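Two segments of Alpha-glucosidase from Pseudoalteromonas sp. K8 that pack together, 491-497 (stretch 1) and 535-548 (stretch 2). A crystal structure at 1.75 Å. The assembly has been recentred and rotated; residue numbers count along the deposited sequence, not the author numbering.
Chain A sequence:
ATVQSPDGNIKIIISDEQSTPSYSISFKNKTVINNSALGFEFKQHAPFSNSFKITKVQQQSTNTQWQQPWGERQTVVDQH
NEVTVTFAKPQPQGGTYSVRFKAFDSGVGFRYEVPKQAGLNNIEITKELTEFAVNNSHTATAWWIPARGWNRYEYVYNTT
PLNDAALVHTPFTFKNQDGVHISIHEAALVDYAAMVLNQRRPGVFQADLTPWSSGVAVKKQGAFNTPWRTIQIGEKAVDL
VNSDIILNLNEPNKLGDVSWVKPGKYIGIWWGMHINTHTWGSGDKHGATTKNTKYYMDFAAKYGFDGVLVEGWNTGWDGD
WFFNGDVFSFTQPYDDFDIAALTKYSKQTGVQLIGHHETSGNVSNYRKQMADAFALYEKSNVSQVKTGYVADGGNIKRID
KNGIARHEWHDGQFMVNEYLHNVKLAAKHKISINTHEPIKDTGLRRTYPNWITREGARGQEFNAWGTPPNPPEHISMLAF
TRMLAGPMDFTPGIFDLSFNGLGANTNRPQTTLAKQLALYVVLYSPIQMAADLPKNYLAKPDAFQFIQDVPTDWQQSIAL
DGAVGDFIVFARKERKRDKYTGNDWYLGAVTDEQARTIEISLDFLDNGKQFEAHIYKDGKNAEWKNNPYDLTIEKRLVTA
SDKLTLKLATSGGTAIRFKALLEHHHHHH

Stretch 1 (491-497) TPGIFDL
Stretch 2 535-548: KNYLAKPDAFQFIQ

This is a small, largely apolar contact in which one phenylalanine of an irregular loop, F495, sits against a helix–turn–helix segment, with two side chain-to-backbone hydrogen bonds to the loop. The two stretches together bury 428 Å².

Stretch 1 has no regular helix or strand. Stretch 2 enters in a helix that begins earlier in the chain, turns, and continues as a second helix from P541 that runs on past Q548. K540 is the N-cap residue of that second helix, at phi/psi -135/65. Its carbonyl accepts the first turn's bond, F544 N to K540 O, at 2.9 Å. K540 N in turn bonds Y537 O at 3.0 Å.

In register, D496 lies nearest N536 (CA to CA 6.0 Å) and G493 nearest I547 (CA to CA 7.9 Å). Loop phi/psi values are -81/121 at I494, -98/-34 at F495 and -92/102 at D496.

F495 is buried and gives up 163 Å² to stretch 2, the largest share of any residue. Its CA-to-CB bond points toward stretch 2, with chi1 -87° (m) and chi2 21°. The ring pair with Y537 is edge-to-face: the edge of Y537 meets the face of F495, with centroids 4.9 Å apart and planes at 71°. The closest atoms are F495 CD2 and Y537 CD1, at 3.5 Å. The second helix supplies further apolar contacts. F495 CZ lies 3.8 Å from A543 CB, F495 CE1 lies 3.8 Å from I547 CD1, and F495 CE2 lies 4.0 Å from F544 CB. I547 is m, t.

Y537 (chi1 -66°, m; chi2 -54°) starts sideways, but its end comes nearer to the loop. Y537 OH donates a short hydrogen bond of 2.5 Å to G493 O. G493 has phi/psi 94/35, where a CB would jam against the preceding carbonyl oxygen. An ideal CB here would also lie only 3.2 Å from Y537 OH.

K540 is m, t, t, p. K540 NZ donates to F495 O at 3.1 Å, and K540 CB packs 3.7 Å from F495 CD2.

N536 (chi1 -69°, m; chi2 -29°) points toward the loop, while D496 (chi1 175°, t; chi2 17°) is sideways to stretch 2; both are partly exposed. D496 CB lies 3.5 Å from N536 ND2. Two waters bridge their polar ends. Water 1 donates to D496 OD2 at 2.6 Å and accepts from N536 ND2 at 3.0 Å. Water 2 donates to D496 OD2 at 3.1 Å and to N536 OD1 at 2.9 Å.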

ATOM      1  N   THR A 491      10.460  -3.936   2.722  1.00 12.73           N
ATOM      2  CA  THR A 491      11.873  -4.326   2.781  1.00 12.03           C
ATOM      3  C   THR A 491      12.023  -5.663   3.510  1.00 12.89           C
ATOM      4  O   THR A 491      12.555  -5.721   4.626  1.00 11.86           O
ATOM      5  CB  THR A 491      12.759  -3.228   3.406  1.00 13.81           C
ATOM      6  OG1 THR A 491      12.592  -3.163   4.826  1.00 14.07           O
ATOM      7  CG2 THR A 491      12.442  -1.856   2.802  1.00 12.77           C
ATOM      8  N   PRO A 492      11.599  -6.767   2.893  1.00 12.25           N
ATOM      9  CA  PRO A 492      11.727  -8.085   3.519  1.00 11.42           C
ATOM     10  C   PRO A 492      13.166  -8.595   3.458  1.00 13.64           C
ATOM     11  O   PRO A 492      14.066  -7.947   2.922  1.00 13.55           O
ATOM     12  CB  PRO A 492      10.798  -8.950   2.670  1.00 11.68           C
ATOM     13  CG  PRO A 492      10.886  -8.336   1.322  1.00 14.95           C
ATOM     14  CD  PRO A 492      10.958  -6.853   1.569  1.00 12.43           C
ATOM     15  N   GLY A 493      13.374  -9.781   4.031  1.00 13.30           N
ATOM     16  CA  GLY A 493      14.605 -10.515   3.787  1.00 11.38           C
ATOM     17  C   GLY A 493      15.727 -10.323   4.790  1.00 13.39           C
ATOM     18  O   GLY A 493      16.901 -10.343   4.411  1.00 13.68           O
ATOM     19  N   ILE A 494      15.410 -10.157   6.070  1.00 12.36           N
ATOM     20  CA  ILE A 494      16.463 -10.078   7.082  1.00 12.32           C
ATOM     21  C   ILE A 494      16.906 -11.494   7.429  1.00 14.03           C
ATOM     22  O   ILE A 494      16.100 -12.323   7.867  1.00 15.20           O
ATOM     23  CB  ILE A 494      15.989  -9.313   8.331  1.00 12.39           C
ATOM     24  CG1 ILE A 494      15.714  -7.845   7.990  1.00 11.23           C
ATOM     25  CG2 ILE A 494      17.036  -9.390   9.444  1.00 12.21           C
ATOM     26  CD1 ILE A 494      16.934  -7.102   7.446  1.00 11.63           C
ATOM     27  N   PHE A 495      18.192 -11.779   7.222  1.00 12.67           N
ATOM     28  CA  PHE A 495      18.770 -13.091   7.481  1.00 12.57           C
ATOM     29  C   PHE A 495      19.480 -13.179   8.817  1.00 15.45           C
ATOM     30  O   PHE A 495      19.490 -14.252   9.425  1.00 16.20           O
ATOM     31  CB  PHE A 495      19.775 -13.472   6.386  1.00 12.90           C
ATOM     32  CG  PHE A 495      19.148 -14.148   5.196  1.00 12.85           C
ATOM     33  CD1 PHE A 495      17.802 -13.999   4.925  1.00 14.55           C
ATOM     34  CD2 PHE A 495      19.913 -14.946   4.356  1.00 13.33           C
ATOM     35  CE1 PHE A 495      17.226 -14.624   3.818  1.00 15.12           C
ATOM     36  CE2 PHE A 495      19.348 -15.582   3.259  1.00 14.55           C
ATOM     37  CZ  PHE A 495      18.004 -15.423   2.987  1.00 13.76           C
ATOM     38  N   ASP A 496      20.118 -12.103   9.268  1.00 14.08           N
ATOM     39  CA  ASP A 496      20.674 -12.072  10.618  1.00 14.14           C
ATOM     40  C   ASP A 496      19.602 -11.477  11.526  1.00 15.81           C
ATOM     41  O   ASP A 496      19.386 -10.258  11.552  1.00 14.98           O
ATOM     42  CB  ASP A 496      21.973 -11.278  10.678  1.00 13.48           C
ATOM     43  CG  ASP A 496      22.495 -11.133  12.112  1.00 20.26           C
ATOM     44  OD1 ASP A 496      22.035 -11.901  12.993  1.00 18.01           O
ATOM     45  OD2 ASP A 496      23.357 -10.255  12.359  1.00 18.81           O
ATOM     46  N   LEU A 497      18.918 -12.349  12.261  1.00 13.41           N
ATOM     47  CA  LEU A 497      17.882 -11.955  13.201  1.00 15.05           C
ATOM     48  C   LEU A 497      18.422 -11.756  14.608  1.00 16.26           C
ATOM     49  O   LEU A 497      17.633 -11.526  15.530  1.00 17.88           O
ATOM     50  CB  LEU A 497      16.778 -13.013  13.228  1.00 13.43           C
ATOM     51  CG  LEU A 497      16.164 -13.356  11.878  1.00 13.58           C
ATOM     52  CD1 LEU A 497      15.409 -14.662  11.989  1.00 16.98           C
ATOM     53  CD2 LEU A 497      15.224 -12.246  11.441  1.00 12.92           C
ATOM     54  N   LYS A 535      26.880  -9.275   3.702  1.00 17.96           N
ATOM     55  CA  LYS A 535      27.579 -10.383   4.345  1.00 17.08           C
ATOM     56  C   LYS A 535      26.607 -11.362   4.989  1.00 18.14           C
ATOM     57  O   LYS A 535      26.926 -12.550   5.124  1.00 18.25           O
ATOM     58  CB  LYS A 535      28.567  -9.858   5.385  1.00 17.50           C
ATOM     59  CG  LYS A 535      27.906  -9.171   6.561  1.00 19.44           C
ATOM     60  CD  LYS A 535      28.941  -8.696   7.577  1.00 23.53           C
ATOM     61  CE  LYS A 535      28.260  -8.019   8.759  1.00 27.81           C
ATOM     62  NZ  LYS A 535      29.240  -7.540   9.772  1.00 32.70           N
ATOM     63  N   ASN A 536      25.423 -10.893   5.388  1.00 15.00           N
ATOM     64  CA  ASN A 536      24.466 -11.794   6.021  1.00 15.49           C
ATOM     65  C   ASN A 536      23.812 -12.720   5.005  1.00 15.82           C
ATOM     66  O   ASN A 536      23.405 -13.833   5.355  1.00 15.56           O
ATOM     67  CB  ASN A 536      23.435 -10.981   6.793  1.00 15.50           C
ATOM     68  CG  ASN A 536      24.045 -10.319   8.003  1.00 17.82           C
ATOM     69  OD1 ASN A 536      25.007 -10.844   8.563  1.00 17.97           O
ATOM     70  ND2 ASN A 536      23.514  -9.161   8.403  1.00 14.99           N
ATOM     71  N   TYR A 537      23.727 -12.295   3.745  1.00 15.02           N
ATOM     72  CA  TYR A 537      23.266 -13.201   2.697  1.00 15.22           C
ATOM     73  C   TYR A 537      24.353 -14.201   2.326  1.00 17.30           C
ATOM     74  O   TYR A 537      24.066 -15.380   2.087  1.00 18.43           O
ATOM     75  CB  TYR A 537      22.827 -12.397   1.478  1.00 14.39           C
ATOM     76  CG  TYR A 537      21.604 -11.558   1.751  1.00 14.54           C
ATOM     77  CD1 TYR A 537      20.448 -12.135   2.264  1.00 16.66           C
ATOM     78  CD2 TYR A 537      21.605 -10.189   1.516  1.00 15.38           C
ATOM     79  CE1 TYR A 537      19.319 -11.378   2.520  1.00 13.99           C
ATOM     80  CE2 TYR A 537      20.474  -9.419   1.775  1.00 13.02           C
ATOM     81  CZ  TYR A 537      19.335 -10.024   2.273  1.00 13.93           C
ATOM     82  OH  TYR A 537      18.198  -9.280   2.528  1.00 13.76           O
ATOM     83  N   LEU A 538      25.609 -13.747   2.268  1.00 15.75           N
ATOM     84  CA  LEU A 538      26.715 -14.648   1.955  1.00 16.48           C
ATOM     85  C   LEU A 538      26.868 -15.747   3.000  1.00 18.69           C
ATOM     86  O   LEU A 538      27.425 -16.810   2.695  1.00 18.67           O
ATOM     87  CB  LEU A 538      28.018 -13.855   1.831  1.00 18.07           C
ATOM     88  CG  LEU A 538      28.076 -12.811   0.711  1.00 20.93           C
ATOM     89  CD1 LEU A 538      29.398 -12.045   0.750  1.00 23.33           C
ATOM     90  CD2 LEU A 538      27.877 -13.474  -0.630  1.00 20.41           C
ATOM     91  N   ALA A 539      26.386 -15.514   4.221  1.00 16.23           N
ATOM     92  CA  ALA A 539      26.438 -16.539   5.257  1.00 17.27           C
ATOM     93  C   ALA A 539      25.407 -17.642   5.045  1.00 17.35           C
ATOM     94  O   ALA A 539      25.555 -18.722   5.628  1.00 17.40           O
ATOM     95  CB  ALA A 539      26.233 -15.902   6.638  1.00 16.10           C
ATOM     96  N   LYS A 540      24.365 -17.397   4.243  1.00 16.29           N
ATOM     97  CA  LYS A 540      23.267 -18.351   4.060  1.00 15.39           C
ATOM     98  C   LYS A 540      22.918 -18.464   2.578  1.00 17.10           C
ATOM     99  O   LYS A 540      21.808 -18.127   2.157  1.00 16.00           O
ATOM    100  CB  LYS A 540      22.043 -17.925   4.871  1.00 14.73           C
ATOM    101  CG  LYS A 540      22.263 -17.830   6.389  1.00 14.72           C
ATOM    102  CD  LYS A 540      20.937 -17.493   7.078  1.00 15.63           C
ATOM    103  CE  LYS A 540      21.021 -17.595   8.594  1.00 20.93           C
ATOM    104  NZ  LYS A 540      21.712 -16.425   9.190  1.00 24.75           N
ATOM    105  N   PRO A 541      23.844 -18.965   1.755  1.00 16.02           N
ATOM    106  CA  PRO A 541      23.593 -18.956   0.306  1.00 17.29           C
ATOM    107  C   PRO A 541      22.439 -19.847  -0.139  1.00 19.12           C
ATOM    108  O   PRO A 541      21.782 -19.521  -1.138  1.00 16.47           O
ATOM    109  CB  PRO A 541      24.934 -19.417  -0.290  1.00 16.92           C
ATOM    110  CG  PRO A 541      25.660 -20.065   0.822  1.00 21.18           C
ATOM    111  CD  PRO A 541      25.206 -19.425   2.081  1.00 16.70           C
ATOM    112  N   ASP A 542      22.164 -20.960   0.546  1.00 16.38           N
ATOM    113  CA  ASP A 542      21.063 -21.813   0.101  1.00 15.88           C
ATOM    114  C   ASP A 542      19.727 -21.106   0.276  1.00 18.03           C
ATOM    115  O   ASP A 542      18.880 -21.118  -0.627  1.00 16.27           O
ATOM    116  CB  ASP A 542      21.074 -23.137   0.855  1.00 16.15           C
ATOM    117  CG  ASP A 542      22.269 -24.013   0.474  1.00 28.84           C
ATOM    118  OD1 ASP A 542      22.685 -23.998  -0.711  1.00 27.63           O
ATOM    119  OD2 ASP A 542      22.795 -24.719   1.363  1.00 27.14           O
ATOM    120  N   ALA A 543      19.519 -20.489   1.442  1.00 15.59           N
ATOM    121  CA  ALA A 543      18.310 -19.700   1.651  1.00 14.11           C
ATOM    122  C   ALA A 543      18.272 -18.509   0.709  1.00 14.68           C
ATOM    123  O   ALA A 543      17.206 -18.146   0.194  1.00 13.59           O
ATOM    124  CB  ALA A 543      18.236 -19.231   3.107  1.00 15.54           C
ATOM    125  N   PHE A 544      19.429 -17.882   0.478  1.00 14.22           N
ATOM    126  CA  PHE A 544      19.488 -16.703  -0.379  1.00 15.47           C
ATOM    127  C   PHE A 544      19.047 -17.019  -1.802  1.00 17.82           C
ATOM    128  O   PHE A 544      18.580 -16.125  -2.521  1.00 15.84           O
ATOM    129  CB  PHE A 544      20.914 -16.142  -0.367  1.00 15.75           C
ATOM    130  CG  PHE A 544      21.046 -14.775  -0.992  1.00 17.62           C
ATOM    131  CD1 PHE A 544      20.135 -13.771  -0.703  1.00 20.07           C
ATOM    132  CD2 PHE A 544      22.114 -14.488  -1.836  1.00 22.78           C
ATOM    133  CE1 PHE A 544      20.274 -12.512  -1.259  1.00 21.17           C
ATOM    134  CE2 PHE A 544      22.259 -13.230  -2.400  1.00 21.27           C
ATOM    135  CZ  PHE A 544      21.332 -12.245  -2.115  1.00 20.16           C
ATOM    136  N   GLN A 545      19.177 -18.283  -2.224  1.00 14.73           N
ATOM    137  CA  GLN A 545      18.789 -18.655  -3.584  1.00 15.01           C
ATOM    138  C   GLN A 545      17.321 -18.338  -3.863  1.00 16.12           C
ATOM    139  O   GLN A 545      16.974 -17.965  -4.992  1.00 16.11           O
ATOM    140  CB  GLN A 545      19.071 -20.140  -3.828  1.00 15.52           C
ATOM    141  CG  GLN A 545      18.897 -20.561  -5.284  1.00 19.75           C
ATOM    142  CD  GLN A 545      19.905 -19.893  -6.203  1.00 23.93           C
ATOM    143  OE1 GLN A 545      21.120 -20.017  -6.016  1.00 24.19           O
ATOM    144  NE2 GLN A 545      19.405 -19.171  -7.199  1.00 21.79           N
ATOM    145  N   PHE A 546      16.443 -18.456  -2.860  1.00 14.04           N
ATOM    146  CA  PHE A 546      15.048 -18.117  -3.120  1.00 13.89           C
ATOM    147  C   PHE A 546      14.894 -16.644  -3.472  1.00 16.15           C
ATOM    148  O   PHE A 546      14.136 -16.293  -4.384  1.00 15.57           O
ATOM    149  CB  PHE A 546      14.146 -18.446  -1.935  1.00 13.44           C
ATOM    150  CG  PHE A 546      12.702 -18.174  -2.233  1.00 13.07           C
ATOM    151  CD1 PHE A 546      11.974 -19.056  -3.028  1.00 14.40           C
ATOM    152  CD2 PHE A 546      12.086 -17.010  -1.784  1.00 14.61           C
ATOM    153  CE1 PHE A 546      10.638 -18.798  -3.345  1.00 12.87           C
ATOM    154  CE2 PHE A 546      10.756 -16.744  -2.096  1.00 14.19           C
ATOM    155  CZ  PHE A 546      10.034 -17.642  -2.881  1.00 13.81           C
ATOM    156  N   ILE A 547      15.591 -15.765  -2.750  1.00 14.70           N
ATOM    157  CA  ILE A 547      15.508 -14.338  -3.041  1.00 14.08           C
ATOM    158  C   ILE A 547      16.085 -14.045  -4.421  1.00 16.95           C
ATOM    159  O   ILE A 547      15.559 -13.209  -5.165  1.00 15.79           O
ATOM    160  CB  ILE A 547      16.222 -13.529  -1.942  1.00 15.02           C
ATOM    161  CG1 ILE A 547      15.567 -13.796  -0.588  1.00 12.39           C
ATOM    162  CG2 ILE A 547      16.191 -12.040  -2.267  1.00 14.55           C
ATOM    163  CD1 ILE A 547      16.194 -13.009   0.576  1.00 15.04           C
ATOM    164  N   GLN A 548      17.170 -14.731  -4.788  1.00 16.62           N
ATOM    165  CA  GLN A 548      17.721 -14.557  -6.125  1.00 16.37           C
ATOM    166  C   GLN A 548      16.741 -15.005  -7.194  1.00 17.24           C
ATOM    167  O   GLN A 548      16.700 -14.419  -8.281  1.00 17.78           O
ATOM    168  CB  GLN A 548      19.018 -15.339  -6.268  1.00 15.10           C
ATOM    169  CG  GLN A 548      20.164 -14.798  -5.442  1.00 15.17           C
ATOM    170  CD  GLN A 548      21.383 -15.673  -5.576  1.00 25.54           C
ATOM    171  OE1 GLN A 548      21.565 -16.613  -4.809  1.00 28.72           O
ATOM    172  NE2 GLN A 548      22.206 -15.395  -6.576  1.00 24.32           N
TER
HETATM  173  O   HOH W   1      23.368  -7.951  11.097  1.00 14.78           O
HETATM  174  O   HOH W   2      26.245 -10.509  11.162  1.00 34.12           O